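Local coordinates for protein acetyl-CoA acetyltransferase (Elizabethkingia anophelis NUHP1, PDB 6BN2) that probably catalyses the thiolase reaction, the reversible condensation of two acetyl-CoA molecules into acetoacetyl-CoA with release of coenzyme A, at residues A194-S198 with E199-K203; G339-A342 with A343-N346; I366-L369 with I370-K374. One frame throughout, in Å; residues are numbered along the deposited sequence.

Contact 1: A194-S198 with E199-K203; sequences AKAWS and EGKFK
Phe202 lies across one face of the Trp197 indole, its CB over the six-membered ring, 3.6 Å from the centroid and almost on the ring normal, a CH-pi contact. The two rings themselves meet obliquely, planes at 40°, with CD2 of Phe202 3.3 Å from NE1 of Trp197. That indole N-H is taken by Asp224, and Tyr227 also stacks on the tryptophan. CE2 of Phe202 meanwhile packs on CB of Ala196. The backbone brings these groups together by ending helix 179-198 in a Schellman motif: Gly200 turns to positive phi, Lys201 N bonds to Ala196 O at 2.9 Å, and Gly200 N bonds to Trp197 O. A water bridges the same Trp197 O to Phe202 N. Along the neighbouring flank, Lys195 runs out with CG anti to its backbone N (chi1 177°) and bends only at its last torsion, which swings NZ onto the syn side of Glu199 OE1, 2.7 Å away. In one of its two conformers Lys201 NZ also reaches OE2, in a weak salt bridge, and another water joins Lys195 NZ to OE2. Lys195 O accepts twice, from Glu199 N and, at 2.8 Å, from Ser198 OG.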
loop_
_atom_site.group_PDB
_atom_site.type_symbol
_atom_site.label_atom_id
_atom_site.label_comp_id
_atom_site.label_asym_id
_atom_site.label_seq_id
_atom_site.Cartn_x
_atom_site.Cartn_y
_atom_site.Cartn_z
ATOM N N ALA A 194 -16.913 -27.691 5.055
ATOM C CA ALA A 194 -16.884 -29.028 4.467
ATOM C C ALA A 194 -18.116 -29.273 3.605
ATOM O O ALA A 194 -18.023 -29.889 2.531
ATOM C CB ALA A 194 -16.775 -30.077 5.570
ATOM N N LYS A 195 -19.282 -28.805 4.061
ATOM C CA LYS A 195 -20.510 -29.000 3.300
ATOM C C LYS A 195 -20.464 -28.236 1.980
ATOM O O LYS A 195 -20.811 -28.779 0.923
ATOM C CB LYS A 195 -21.716 -28.571 4.143
ATOM C CG LYS A 195 -23.064 -28.668 3.436
ATOM C CD LYS A 195 -24.168 -28.196 4.391
ATOM C CE LYS A 195 -25.562 -28.430 3.836
ATOM N NZ LYS A 195 -25.958 -27.368 2.874
ATOM N N ALA A 196 -20.037 -26.968 2.015
ATOM C CA ALA A 196 -19.998 -26.184 0.782
ATOM C C ALA A 196 -19.005 -26.778 -0.211
ATOM O O ALA A 196 -19.296 -26.875 -1.414
ATOM C CB ALA A 196 -19.651 -24.718 1.095
ATOM N N TRP A 197 -17.843 -27.229 0.275
ATOM C CA TRP A 197 -16.897 -27.891 -0.618
ATOM C C TRP A 197 -17.521 -29.139 -1.234
ATOM O O TRP A 197 -17.393 -29.372 -2.444
ATOM C CB TRP A 197 -15.593 -28.239 0.120
ATOM C CG TRP A 197 -14.570 -27.125 -0.013
ATOM C CD1 TRP A 197 -14.203 -26.213 0.940
ATOM C CD2 TRP A 197 -13.832 -26.791 -1.197
ATOM N NE1 TRP A 197 -13.260 -25.346 0.420
ATOM C CE2 TRP A 197 -13.016 -25.684 -0.886
ATOM C CE3 TRP A 197 -13.762 -27.346 -2.482
ATOM C CZ2 TRP A 197 -12.163 -25.099 -1.822
ATOM C CZ3 TRP A 197 -12.920 -26.774 -3.407
ATOM C CH2 TRP A 197 -12.120 -25.670 -3.075
ATOM N N SER A 198 -18.245 -29.923 -0.428
ATOM C CA SER A 198 -18.812 -31.171 -0.938
ATOM C C SER A 198 -19.937 -30.921 -1.936
ATOM O O SER A 198 -20.224 -31.787 -2.776
ATOM C CB SER A 198 -19.332 -32.021 0.221
ATOM O OG SER A 198 -20.612 -31.568 0.647
ATOM N N GLU A 199 -20.605 -29.779 -1.838
ATOM C CA GLU A 199 -21.697 -29.408 -2.723
ATOM C C GLU A 199 -21.225 -28.719 -3.997
ATOM O O GLU A 199 -22.064 -28.343 -4.819
ATOM C CB GLU A 199 -22.690 -28.490 -1.987
ATOM C CG GLU A 199 -23.492 -29.213 -0.936
ATOM C CD GLU A 199 -24.268 -28.268 -0.036
ATOM O OE1 GLU A 199 -25.208 -28.736 0.617
ATOM O OE2 GLU A 199 -23.915 -27.068 0.029
ATOM N N GLY A 200 -19.919 -28.563 -4.189
ATOM C CA GLY A 200 -19.422 -27.880 -5.361
ATOM C C GLY A 200 -19.509 -26.376 -5.286
ATOM O O GLY A 200 -19.304 -25.704 -6.302
ATOM N N LYS A 201 -19.758 -25.820 -4.101
ATOM C CA LYS A 201 -20.004 -24.389 -3.988
ATOM C C LYS A 201 -18.744 -23.542 -4.036
ATOM O O LYS A 201 -18.864 -22.314 -4.093
ATOM C CB LYS A 201 -20.785 -24.102 -2.704
ATOM C CG LYS A 201 -22.243 -24.536 -2.831
ATOM C CD LYS A 201 -23.017 -24.270 -1.551
ATOM C CE LYS A 201 -24.511 -24.440 -1.773
ATOM N NZ LYS A 201 -25.292 -24.138 -0.542
ATOM N N PHE A 202 -17.545 -24.150 -4.037
ATOM C CA PHE A 202 -16.314 -23.393 -4.238
ATOM C C PHE A 202 -15.678 -23.670 -5.591
ATOM O O PHE A 202 -14.643 -23.070 -5.905
ATOM C CB PHE A 202 -15.292 -23.681 -3.129
ATOM C CG PHE A 202 -15.664 -23.071 -1.801
ATOM C CD1 PHE A 202 -15.753 -21.694 -1.661
ATOM C CD2 PHE A 202 -15.940 -23.875 -0.706
ATOM C CE1 PHE A 202 -16.117 -21.110 -0.429
ATOM C CE2 PHE A 202 -16.289 -23.307 0.521
ATOM C CZ PHE A 202 -16.377 -21.917 0.656
ATOM N N LYS A 203 -16.277 -24.543 -6.396
ATOM C CA LYS A 203 -15.683 -24.924 -7.671
ATOM C C LYS A 203 -15.579 -23.734 -8.618
ATOM O O LYS A 203 -14.596 -23.604 -9.358
ATOM C CB LYS A 203 -16.507 -26.054 -8.295
ATOM C CG LYS A 203 -15.869 -26.672 -9.522
ATOM C CD LYS A 203 -14.640 -27.503 -9.173
ATOM C CE LYS A 203 -14.149 -28.244 -10.420
ATOM N NZ LYS A 203 -12.959 -29.082 -10.150
HETATM O O HOH W 1 -24.367 -25.285 1.959
HETATM O O HOH W 2 -16.719 -26.965 -4.102
#

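Contact 2: G339-A342 with A343-N346; sequences GLDA and AKVN
Asp341 and Ala343 meet in an Asx turn at the start of a short 3-10 turn, in the loop that follows helix 328-338. That helix ends in a Schellman motif with Gly339, at positive phi, as its C-prime residue; Gly339 also belongs to a calcium site known for this protein. Two residues on, Asp341 has its CG anti to the backbone N and beside the carbonyl carbon (chi1 -178°), a conformation that carries the carboxylate forward along the chain. OD2 then accepts Ala343 N at 2.9 Å, the bond that defines the Asx turn. It is fairly straight at nitrogen, 158°, yet the donor stands above the carboxylate plane and not within it. CB of Ala343 sits 3.4 Å from the same OD2. The main-chain oxygen of Asp341 is used as well: Lys344 N bonds to it at 2.9 Å, the i to i+3 link of a 3-10 turn, and a weak bond from Val345 N to Ala342 O repeats the pattern one residue later.

Lys344 passes its aliphatic chain across the aspartate at about a right angle, CD resting 3.9 Å from CB of Asp341. A bend at chi3 (51°) then takes the ammonium away to Ile318 O, so the two charged ends do not pair. On the side facing strand 320-323, Leu340 and Val345 cross nearly perpendicularly, and Phe323 of that strand packs against both. Arg192, from helix 179-198, bonds to Ala342 O. Val345 keeps CG1 anti to its backbone N, which leaves the other branch to face the turn: CG2 lies 4.0 Å from CD1 of Leu340 and 3.5 Å from Asp341 O.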
loop_
_atom_site.group_PDB
_atom_site.type_symbol
_atom_site.label_atom_id
_atom_site.label_comp_id
_atom_site.label_asym_id
_atom_site.label_seq_id
_atom_site.Cartn_x
_atom_site.Cartn_y
_atom_site.Cartn_z
ATOM N N GLY A 339 -27.442 -7.692 15.287
ATOM C CA GLY A 339 -28.675 -8.453 15.328
ATOM C C GLY A 339 -28.857 -9.354 14.131
ATOM O O GLY A 339 -29.993 -9.609 13.719
ATOM N N LEU A 340 -27.768 -9.852 13.568
ATOM C CA LEU A 340 -27.854 -10.625 12.338
ATOM C C LEU A 340 -28.251 -12.066 12.609
ATOM O O LEU A 340 -27.868 -12.667 13.613
ATOM C CB LEU A 340 -26.527 -10.612 11.592
ATOM C CG LEU A 340 -25.970 -9.227 11.251
ATOM C CD1 LEU A 340 -24.727 -9.391 10.432
ATOM C CD2 LEU A 340 -27.006 -8.406 10.509
ATOM N N ASP A 341 -29.024 -12.612 11.680
ATOM C CA ASP A 341 -29.347 -14.029 11.662
ATOM C C ASP A 341 -28.116 -14.821 11.229
ATOM O O ASP A 341 -27.648 -14.665 10.102
ATOM C CB ASP A 341 -30.498 -14.253 10.688
ATOM C CG ASP A 341 -30.955 -15.691 10.625
ATOM O OD1 ASP A 341 -32.018 -15.916 10.006
ATOM O OD2 ASP A 341 -30.292 -16.586 11.201
ATOM N N ALA A 342 -27.605 -15.691 12.108
ATOM C CA ALA A 342 -26.399 -16.440 11.769
ATOM C C ALA A 342 -26.586 -17.330 10.541
ATOM O O ALA A 342 -25.600 -17.690 9.892
ATOM C CB ALA A 342 -25.951 -17.271 12.969
ATOM N N ALA A 343 -27.826 -17.679 10.190
ATOM C CA ALA A 343 -28.081 -18.475 8.997
ATOM C C ALA A 343 -27.840 -17.711 7.706
ATOM O O ALA A 343 -27.858 -18.329 6.633
ATOM C CB ALA A 343 -29.518 -18.991 9.001
ATOM N N LYS A 344 -27.632 -16.395 7.784
ATOM C CA LYS A 344 -27.370 -15.550 6.627
ATOM C C LYS A 344 -25.932 -15.054 6.567
ATOM O O LYS A 344 -25.587 -14.318 5.631
ATOM C CB LYS A 344 -28.326 -14.350 6.633
ATOM C CG LYS A 344 -29.801 -14.757 6.529
ATOM C CD LYS A 344 -30.740 -13.594 6.845
ATOM C CE LYS A 344 -30.396 -12.340 6.054
ATOM N NZ LYS A 344 -31.544 -11.382 6.012
ATOM N N VAL A 345 -25.081 -15.455 7.513
ATOM C CA VAL A 345 -23.718 -14.945 7.631
ATOM C C VAL A 345 -22.742 -16.100 7.428
ATOM O O VAL A 345 -22.843 -17.128 8.111
ATOM C CB VAL A 345 -23.474 -14.269 9.000
ATOM C CG1 VAL A 345 -22.074 -13.666 9.049
ATOM C CG2 VAL A 345 -24.542 -13.199 9.295
ATOM N N ASN A 346 -21.783 -15.912 6.505
ATOM C CA ASN A 346 -20.713 -16.882 6.223
ATOM C C ASN A 346 -21.283 -18.271 5.973
ATOM O O ASN A 346 -20.890 -19.252 6.614
ATOM C CB ASN A 346 -19.681 -16.928 7.360
ATOM C CG ASN A 346 -18.993 -15.600 7.579
ATOM O OD1 ASN A 346 -19.172 -14.666 6.809
ATOM N ND2 ASN A 346 -18.191 -15.515 8.641
#

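Contact 3: I366-L369 with I370-K374; sequences IVTL and INVLK
Ile366 and Ile370 touch one turn apart on helix 358-375, here buried, a helix of the C-terminal thiolase half that packs on the central mixed sheet. The backbone bonds are regular alpha-helical ones, i to i+4. Ile370 N reaches Ile366 O at 2.9 Å, while Val372 N to Thr368 O and Leu373 N to Leu369 O are similarly short. Asn371 N to Val367 O, at 3.4 Å, is weak.

Polar interactions of the side chains are led by Thr368, whose OG1 is hydrogen-bonded to Glu205 and to Arg364, one turn earlier in the helix.

The apolar side chains meet as i, i+4 pairs and touch lightly. CG2 of Ile366 is 4.3 Å from CD1 of Ile370, and CD1 of Leu369 is equally far from CG of Leu373. Leu369, Ile370 and Leu373 pack on Ile397 of strand 391-399, and Ile370 also on strand 12-24. Thr368 and Val372 approach on another flank beside Glu322. The threonine methyl, anti to the backbone N while OG1 sits beside it (chi1 -62°), leans outward and toward the next turn. Val372 puts CG2 anti to its own carbonyl carbon, pointing back toward the preceding turn, where it lies 3.4 Å from Thr368 O and 4.2 Å from Thr368 CG2.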
loop_
_atom_site.group_PDB
_atom_site.type_symbol
_atom_site.label_atom_id
_atom_site.label_comp_id
_atom_site.label_asym_id
_atom_site.label_seq_id
_atom_site.Cartn_x
_atom_site.Cartn_y
_atom_site.Cartn_z
ATOM N N ILE A 366 -15.220 -11.111 -0.670
ATOM C CA ILE A 366 -16.063 -10.589 -1.749
ATOM C C ILE A 366 -16.272 -11.647 -2.828
ATOM O O ILE A 366 -17.390 -11.826 -3.337
ATOM C CB ILE A 366 -15.440 -9.316 -2.348
ATOM C CG1 ILE A 366 -15.189 -8.277 -1.256
ATOM C CG2 ILE A 366 -16.371 -8.741 -3.404
ATOM C CD1 ILE A 366 -14.435 -7.038 -1.795
ATOM N N VAL A 367 -15.196 -12.338 -3.214
ATOM C CA VAL A 367 -15.296 -13.439 -4.177
ATOM C C VAL A 367 -16.316 -14.462 -3.690
ATOM O O VAL A 367 -17.226 -14.873 -4.429
ATOM C CB VAL A 367 -13.914 -14.089 -4.388
ATOM C CG1 VAL A 367 -14.018 -15.295 -5.346
ATOM C CG2 VAL A 367 -12.903 -13.062 -4.931
ATOM N N THR A 368 -16.199 -14.857 -2.420
ATOM C CA THR A 368 -17.122 -15.844 -1.874
ATOM C C THR A 368 -18.548 -15.304 -1.820
ATOM O O THR A 368 -19.491 -16.017 -2.177
ATOM C CB THR A 368 -16.643 -16.278 -0.490
ATOM O OG1 THR A 368 -15.363 -16.902 -0.631
ATOM C CG2 THR A 368 -17.621 -17.265 0.155
ATOM N N LEU A 369 -18.714 -14.049 -1.386
ATOM C CA LEU A 369 -20.047 -13.440 -1.310
ATOM C C LEU A 369 -20.743 -13.438 -2.668
ATOM O O LEU A 369 -21.939 -13.733 -2.756
ATOM C CB LEU A 369 -19.929 -12.013 -0.770
ATOM C CG LEU A 369 -21.256 -11.253 -0.691
ATOM C CD1 LEU A 369 -22.186 -11.910 0.330
ATOM C CD2 LEU A 369 -20.991 -9.805 -0.288
ATOM N N ILE A 370 -20.019 -13.091 -3.740
ATOM C CA ILE A 370 -20.622 -13.110 -5.080
ATOM C C ILE A 370 -21.262 -14.460 -5.351
ATOM O O ILE A 370 -22.389 -14.558 -5.861
ATOM C CB ILE A 370 -19.563 -12.772 -6.146
ATOM C CG1 ILE A 370 -19.207 -11.292 -6.046
ATOM C CG2 ILE A 370 -20.066 -13.156 -7.559
ATOM C CD1 ILE A 370 -17.901 -10.925 -6.762
ATOM N N ASN A 371 -20.541 -15.526 -5.027
ATOM C CA ASN A 371 -21.052 -16.852 -5.320
ATOM C C ASN A 371 -22.137 -17.279 -4.348
ATOM O O ASN A 371 -23.076 -17.956 -4.756
ATOM C CB ASN A 371 -19.877 -17.826 -5.361
ATOM C CG ASN A 371 -19.035 -17.590 -6.591
ATOM O OD1 ASN A 371 -17.992 -16.900 -6.551
ATOM N ND2 ASN A 371 -19.525 -18.078 -7.711
ATOM N N VAL A 372 -22.049 -16.877 -3.078
ATOM C CA VAL A 372 -23.152 -17.119 -2.146
ATOM C C VAL A 372 -24.446 -16.510 -2.676
ATOM O O VAL A 372 -25.511 -17.145 -2.652
ATOM C CB VAL A 372 -22.812 -16.569 -0.749
ATOM C CG1 VAL A 372 -24.091 -16.440 0.090
ATOM C CG2 VAL A 372 -21.773 -17.446 -0.035
ATOM N N LEU A 373 -24.378 -15.263 -3.164
ATOM C CA LEU A 373 -25.592 -14.634 -3.685
ATOM C C LEU A 373 -26.163 -15.405 -4.875
ATOM O O LEU A 373 -27.378 -15.596 -4.971
ATOM C CB LEU A 373 -25.319 -13.176 -4.065
ATOM C CG LEU A 373 -24.923 -12.249 -2.924
ATOM C CD1 LEU A 373 -24.586 -10.879 -3.530
ATOM C CD2 LEU A 373 -26.048 -12.131 -1.884
ATOM N N LYS A 374 -25.309 -15.861 -5.792
ATOM C CA LYS A 374 -25.813 -16.597 -6.948
ATOM C C LYS A 374 -26.367 -17.956 -6.538
ATOM O O LYS A 374 -27.411 -18.381 -7.048
ATOM C CB LYS A 374 -24.706 -16.742 -7.992
ATOM C CG LYS A 374 -24.351 -15.398 -8.619
ATOM C CD LYS A 374 -23.272 -15.505 -9.682
ATOM C CE LYS A 374 -22.979 -14.121 -10.242
ATOM N NZ LYS A 374 -24.223 -13.501 -10.792
#

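How the contacts relate
From the N terminus the three contacts follow in series, and none nests in or crosses another. Contact 1 closes the turn where helix 179-198 ends, in the N-terminal thiolase range; contact 2 closes a tight turn between helices 328-338 and 351-354; contact 3 closes successive turns within helix 358-375. Contacts 1 and 3 meet directly, with Phe202 CE1 4.2 Å from Thr368 CG2, so the turn after helix 179-198 packs against helix 358-375, in the C-terminal range. Contact 2 touches neither, its nearest atoms about 8 Å from contact 1 and about 6 Å from contact 3. Strand 320-323 lies beside both 2 and 3, and Arg192 joins helix 179-198 to contact 2.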